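Side-chain contacts in class B carbapenemase GOB-18 (PDB 5K0W), which probably hydrolyses beta-lactam antibiotics, carbapenems among them, as a subclass B3 metallo-beta-lactamase with two zinc ions in its active site: residues A198-V203 with N273-S278; S243-H248 with Q260-K265. All blocks are in the same frame, centred on the assembly; numbering follows the deposited sequence.

How the interactions relate
Both contacts lie on the second half of the metallo-beta-lactamase fold, around strand 236-239, and both involve helix 265-284 or the loop leading into it. Interaction 1 packs that helix against the loop after strand 192-198, whereas interaction 2 joins the preceding loop to the turn that follows His241. Their centres are about 16 Å apart, and they touch where CB of Met200 meets NE2 of Gln244 at 3.7 Å. Interaction 1 lies near one metal, the side chain of Ser202 being about 6 Å from a bound zinc ion and beside the ligand His175; that of Phe245, in interaction 2, is about 11 Å from one and about 6 Å from the side chain of the ligand His241.

Interaction 1. Residues A198-V203 with N273-S278; sequences ANMPSV and NDLEKS
Leu275 reaches from helix 265-284 into the loop that follows strand 192-198 and meets Met200, Pro201 and Ser202 in turn. Its CB sits 4.0 Å from the carbonyl O of Pro201. CG lies anti to the carbonyl carbon (chi1 -75°), carrying the branch toward the loop, and the methyls part from there. CD1 lies 3.8 Å from CD of the Pro201 ring and equally close to CB of Met200, whose chain, bent at chi2 and chi3, brings CE to 3.9 Å from the same CD1. Met200 and the proline each run roughly at right angles to the leucine side chain. CD2 turns to Ser202, 3.7 Å from its CA, and also touches the carbonyl O of Pro201. Phe226 of helix 218-230 packs on both Pro201 and Leu275. Pro201 centres an inverse gamma turn, closed by Ser202 N bonding to Met200 O at 2.9 Å. Beyond the leucine, Ser202 OG makes a weak hydrogen bond to ND1 of His175, a zinc ligand, placing this loop in the second shell of the metal site. The contact itself is purely van der Waals, which implies that shape, not polar pairing, fits the helix to this loop.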
loop_
_atom_site.group_PDB
_atom_site.type_symbol
_atom_site.label_atom_id
_atom_site.label_comp_id
_atom_site.label_asym_id
_atom_site.label_seq_id
_atom_site.Cartn_x
_atom_site.Cartn_y
_atom_site.Cartn_z
ATOM N N ALA A 198 4.484 4.534 3.170
ATOM C CA ALA A 198 5.589 3.690 2.758
ATOM C C ALA A 198 5.283 2.234 2.435
ATOM O O ALA A 198 4.466 1.608 3.094
ATOM C CB ALA A 198 6.693 3.761 3.797
ATOM N N ASN A 199 5.985 1.681 1.446
ATOM C CA ASN A 199 5.931 0.261 1.171
ATOM C C ASN A 199 7.341 -0.232 1.530
ATOM O O ASN A 199 8.282 -0.075 0.752
ATOM C CB ASN A 199 5.539 -0.074 -0.266
ATOM C CG ASN A 199 5.212 -1.543 -0.401
ATOM O OD1 ASN A 199 4.141 -2.010 -0.009
ATOM N ND2 ASN A 199 6.189 -2.323 -0.793
ATOM N N MET A 200 7.479 -0.742 2.762
ATOM C CA MET A 200 8.723 -1.235 3.346
ATOM C C MET A 200 9.408 -2.290 2.469
ATOM O O MET A 200 8.752 -3.231 2.016
ATOM C CB MET A 200 8.537 -1.712 4.804
ATOM C CG MET A 200 7.998 -0.631 5.757
ATOM S SD MET A 200 8.891 0.959 5.711
ATOM C CE MET A 200 10.416 0.551 6.674
ATOM N N PRO A 201 10.706 -2.090 2.148
ATOM C CA PRO A 201 11.375 -3.003 1.218
ATOM C C PRO A 201 11.852 -4.343 1.790
ATOM O O PRO A 201 13.050 -4.583 1.939
ATOM C CB PRO A 201 12.483 -2.130 0.625
ATOM C CG PRO A 201 12.813 -1.163 1.715
ATOM C CD PRO A 201 11.602 -0.985 2.566
ATOM N N SER A 202 10.903 -5.234 2.086
ATOM C CA SER A 202 11.179 -6.597 2.566
ATOM C C SER A 202 11.421 -7.576 1.395
ATOM O O SER A 202 11.008 -7.299 0.263
ATOM C CB SER A 202 10.059 -7.087 3.481
ATOM O OG SER A 202 8.778 -6.748 2.980
ATOM N N VAL A 203 12.115 -8.701 1.669
ATOM C CA VAL A 203 12.439 -9.742 0.671
ATOM C C VAL A 203 11.538 -10.970 0.867
ATOM O O VAL A 203 11.597 -11.599 1.921
ATOM C CB VAL A 203 13.964 -10.096 0.609
ATOM C CG1 VAL A 203 14.248 -11.197 -0.420
ATOM C CG2 VAL A 203 14.799 -8.863 0.301
ATOM N N ASN A 273 16.877 0.444 7.980
ATOM C CA ASN A 273 18.247 -0.041 8.134
ATOM C C ASN A 273 18.265 -1.546 8.440
ATOM O O ASN A 273 19.156 -2.244 7.961
ATOM C CB ASN A 273 18.990 0.784 9.210
ATOM C CG ASN A 273 20.370 0.295 9.569
ATOM O OD1 ASN A 273 20.636 -0.092 10.714
ATOM N ND2 ASN A 273 21.274 0.282 8.599
ATOM N N ASP A 274 17.266 -2.049 9.199
ATOM C CA ASP A 274 17.163 -3.475 9.505
ATOM C C ASP A 274 16.825 -4.268 8.258
ATOM O O ASP A 274 17.290 -5.395 8.111
ATOM C CB ASP A 274 16.167 -3.747 10.637
ATOM C CG ASP A 274 16.630 -3.251 11.996
ATOM O OD1 ASP A 274 17.844 -3.381 12.299
ATOM O OD2 ASP A 274 15.779 -2.735 12.761
ATOM N N LEU A 275 16.065 -3.653 7.335
ATOM C CA LEU A 275 15.693 -4.244 6.060
ATOM C C LEU A 275 16.899 -4.248 5.090
ATOM O O LEU A 275 17.063 -5.211 4.326
ATOM C CB LEU A 275 14.462 -3.542 5.479
ATOM C CG LEU A 275 13.122 -3.898 6.145
ATOM C CD1 LEU A 275 12.058 -2.876 5.836
ATOM C CD2 LEU A 275 12.633 -5.257 5.727
ATOM N N GLU A 276 17.767 -3.212 5.152
ATOM C CA GLU A 276 18.980 -3.120 4.323
ATOM C C GLU A 276 20.015 -4.104 4.840
ATOM O O GLU A 276 20.634 -4.794 4.025
ATOM C CB GLU A 276 19.528 -1.702 4.309
ATOM C CG GLU A 276 20.509 -1.413 3.189
ATOM C CD GLU A 276 21.268 -0.123 3.410
ATOM O OE1 GLU A 276 20.718 0.951 3.079
ATOM O OE2 GLU A 276 22.371 -0.178 4.000
ATOM N N LYS A 277 20.161 -4.221 6.192
ATOM C CA LYS A 277 21.072 -5.168 6.872
ATOM C C LYS A 277 20.793 -6.598 6.417
ATOM O O LYS A 277 21.726 -7.305 6.043
ATOM C CB LYS A 277 20.949 -5.058 8.409
ATOM C CG LYS A 277 22.017 -4.196 9.048
ATOM C CD LYS A 277 21.625 -3.743 10.457
ATOM C CE LYS A 277 22.841 -3.220 11.183
ATOM N NZ LYS A 277 22.480 -2.365 12.346
ATOM N N SER A 278 19.512 -7.009 6.401
ATOM C CA SER A 278 19.162 -8.357 5.941
ATOM C C SER A 278 19.260 -8.476 4.415
ATOM O O SER A 278 19.655 -9.534 3.925
ATOM C CB SER A 278 17.831 -8.853 6.506
ATOM O OG SER A 278 16.763 -7.999 6.158
#

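Interaction 2. Residues S243-H248 with Q260-K265; sequences SQFDLH and QLFMDK
In the metallo-beta-lactamase fold, the turn that carries the chain from the zinc ligand His241 into helix 247-250 packs against the loop leading to helix 265-284, and the meeting point is a small hydrophobic cluster of Phe245, Leu247 and Phe262. All three side chains are buried. Phe262 is the shared partner, touching both the phenylalanine and the leucine through the run of atoms CD1, CE1 and CZ. Its CD1 approaches the rim of the Phe245 ring, near the plane of that ring, and lies 3.9 Å from Phe245 CD2; CE1 comes to 4.0 Å from Phe245 CE2. The first bond of the Phe245 side chain points at the opposing loop; chi1 of 60°, with CG between the backbone N and the carbonyl carbon, then lays the ring across its front, so that CD2 and CE2, not CZ, meet Phe262. One face of the Phe262 ring is covered from within its own loop by CB of Leu261, 3.9 Å above the ring centre.

The cluster continues into both beta-sheets: Phe245 packs on Trp237 and Val238 of strand 236-239, while Leu247 packs on Phe38 and Phe262 on Ile40 of strand 38-41. Polar links flank it. Lys250 forms a salt bridge with Asp264 and a hydrogen bond to the carbonyl O of Phe245, so one amino group ties the two segments together. At the edge of the Phe262 ring and close to its plane, Leu247 CD1 sits abreast of the CE1-CZ bond of Phe262, 3.9 Å from both atoms.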
loop_
_atom_site.group_PDB
_atom_site.type_symbol
_atom_site.label_atom_id
_atom_site.label_comp_id
_atom_site.label_asym_id
_atom_site.label_seq_id
_atom_site.Cartn_x
_atom_site.Cartn_y
_atom_site.Cartn_z
ATOM N N SER A 243 1.448 -3.645 11.567
ATOM C CA SER A 243 2.584 -4.089 12.375
ATOM C C SER A 243 3.894 -3.334 12.080
ATOM O O SER A 243 4.728 -3.206 12.982
ATOM C CB SER A 243 2.794 -5.582 12.191
ATOM O OG SER A 243 2.977 -5.875 10.817
ATOM N N GLN A 244 4.080 -2.865 10.819
ATOM C CA GLN A 244 5.287 -2.174 10.347
ATOM C C GLN A 244 5.493 -0.812 10.977
ATOM O O GLN A 244 6.640 -0.412 11.212
ATOM C CB GLN A 244 5.305 -2.084 8.831
ATOM C CG GLN A 244 5.474 -3.457 8.178
ATOM C CD GLN A 244 5.268 -3.427 6.689
ATOM O OE1 GLN A 244 4.376 -2.753 6.164
ATOM N NE2 GLN A 244 6.069 -4.176 5.973
ATOM N N PHE A 245 4.387 -0.103 11.258
ATOM C CA PHE A 245 4.452 1.186 11.927
ATOM C C PHE A 245 3.948 1.094 13.359
ATOM O O PHE A 245 3.709 2.123 13.992
ATOM C CB PHE A 245 3.802 2.311 11.111
ATOM C CG PHE A 245 2.339 2.178 10.755
ATOM C CD1 PHE A 245 1.930 1.332 9.731
ATOM C CD2 PHE A 245 1.384 2.980 11.367
ATOM C CE1 PHE A 245 0.585 1.243 9.369
ATOM C CE2 PHE A 245 0.043 2.911 10.987
ATOM C CZ PHE A 245 -0.350 2.039 9.993
ATOM N N ASP A 246 3.861 -0.155 13.887
ATOM C CA ASP A 246 3.471 -0.517 15.257
ATOM C C ASP A 246 2.192 0.183 15.706
ATOM O O ASP A 246 2.172 0.820 16.759
ATOM C CB ASP A 246 4.621 -0.245 16.243
ATOM C CG ASP A 246 5.976 -0.761 15.805
ATOM O OD1 ASP A 246 6.143 -2.004 15.733
ATOM O OD2 ASP A 246 6.885 0.075 15.580
ATOM N N LEU A 247 1.132 0.085 14.884
ATOM C CA LEU A 247 -0.155 0.730 15.128
ATOM C C LEU A 247 -0.785 0.309 16.440
ATOM O O LEU A 247 -1.243 1.169 17.190
ATOM C CB LEU A 247 -1.116 0.460 13.951
ATOM C CG LEU A 247 -2.559 0.960 14.088
ATOM C CD1 LEU A 247 -2.615 2.473 14.092
ATOM C CD2 LEU A 247 -3.434 0.394 13.004
ATOM N N HIS A 248 -0.797 -1.012 16.716
ATOM C CA HIS A 248 -1.423 -1.599 17.911
ATOM C C HIS A 248 -0.644 -1.448 19.204
ATOM O O HIS A 248 -1.210 -1.673 20.274
ATOM C CB HIS A 248 -1.909 -3.030 17.645
ATOM C CG HIS A 248 -2.636 -3.161 16.342
ATOM N ND1 HIS A 248 -3.846 -2.528 16.115
ATOM C CD2 HIS A 248 -2.258 -3.795 15.211
ATOM C CE1 HIS A 248 -4.174 -2.824 14.872
ATOM N NE2 HIS A 248 -3.252 -3.583 14.290
ATOM N N GLN A 260 0.819 12.751 16.379
ATOM C CA GLN A 260 2.172 12.596 16.974
ATOM C C GLN A 260 2.587 11.161 17.213
ATOM O O GLN A 260 3.769 10.905 17.433
ATOM C CB GLN A 260 2.327 13.411 18.265
ATOM C CG GLN A 260 2.381 14.918 18.039
ATOM C CD GLN A 260 1.061 15.590 18.291
ATOM O OE1 GLN A 260 -0.027 15.004 18.134
ATOM N NE2 GLN A 260 1.128 16.853 18.682
ATOM N N LEU A 261 1.621 10.224 17.166
ATOM C CA LEU A 261 1.886 8.794 17.288
ATOM C C LEU A 261 2.651 8.333 16.046
ATOM O O LEU A 261 3.479 7.431 16.139
ATOM C CB LEU A 261 0.574 7.992 17.376
ATOM C CG LEU A 261 -0.276 8.157 18.623
ATOM C CD1 LEU A 261 -1.674 7.656 18.376
ATOM C CD2 LEU A 261 0.358 7.448 19.832
ATOM N N PHE A 262 2.377 8.974 14.894
ATOM C CA PHE A 262 2.955 8.627 13.603
ATOM C C PHE A 262 4.090 9.548 13.149
ATOM O O PHE A 262 4.447 9.583 11.967
ATOM C CB PHE A 262 1.833 8.445 12.556
ATOM C CG PHE A 262 0.675 7.657 13.119
ATOM C CD1 PHE A 262 0.806 6.296 13.396
ATOM C CD2 PHE A 262 -0.516 8.289 13.459
ATOM C CE1 PHE A 262 -0.245 5.576 13.974
ATOM C CE2 PHE A 262 -1.573 7.566 14.021
ATOM C CZ PHE A 262 -1.431 6.214 14.268
ATOM N N MET A 263 4.708 10.232 14.122
ATOM C CA MET A 263 5.821 11.159 13.915
ATOM C C MET A 263 7.115 10.573 14.471
ATOM O O MET A 263 8.051 11.313 14.779
ATOM C CB MET A 263 5.509 12.499 14.575
ATOM C CG MET A 263 4.383 13.220 13.915
ATOM S SD MET A 263 4.171 14.858 14.609
ATOM C CE MET A 263 3.051 15.516 13.447
ATOM N N ASP A 264 7.175 9.240 14.586
ATOM C CA ASP A 264 8.344 8.555 15.100
ATOM C C ASP A 264 9.282 8.261 13.934
ATOM O O ASP A 264 9.431 7.107 13.500
ATOM C CB ASP A 264 7.946 7.301 15.913
ATOM C CG ASP A 264 7.090 6.264 15.186
ATOM O OD1 ASP A 264 6.317 6.657 14.279
ATOM O OD2 ASP A 264 7.168 5.061 15.553
ATOM N N LYS A 265 9.880 9.343 13.394
ATOM C CA LYS A 265 10.816 9.310 12.266
ATOM C C LYS A 265 11.969 8.335 12.484
ATOM O O LYS A 265 12.287 7.583 11.571
ATOM C CB LYS A 265 11.354 10.711 11.947
ATOM C CG LYS A 265 10.335 11.663 11.363
ATOM C CD LYS A 265 11.021 12.710 10.496
ATOM C CE LYS A 265 10.737 14.108 10.978
ATOM N NZ LYS A 265 11.152 15.126 9.975
#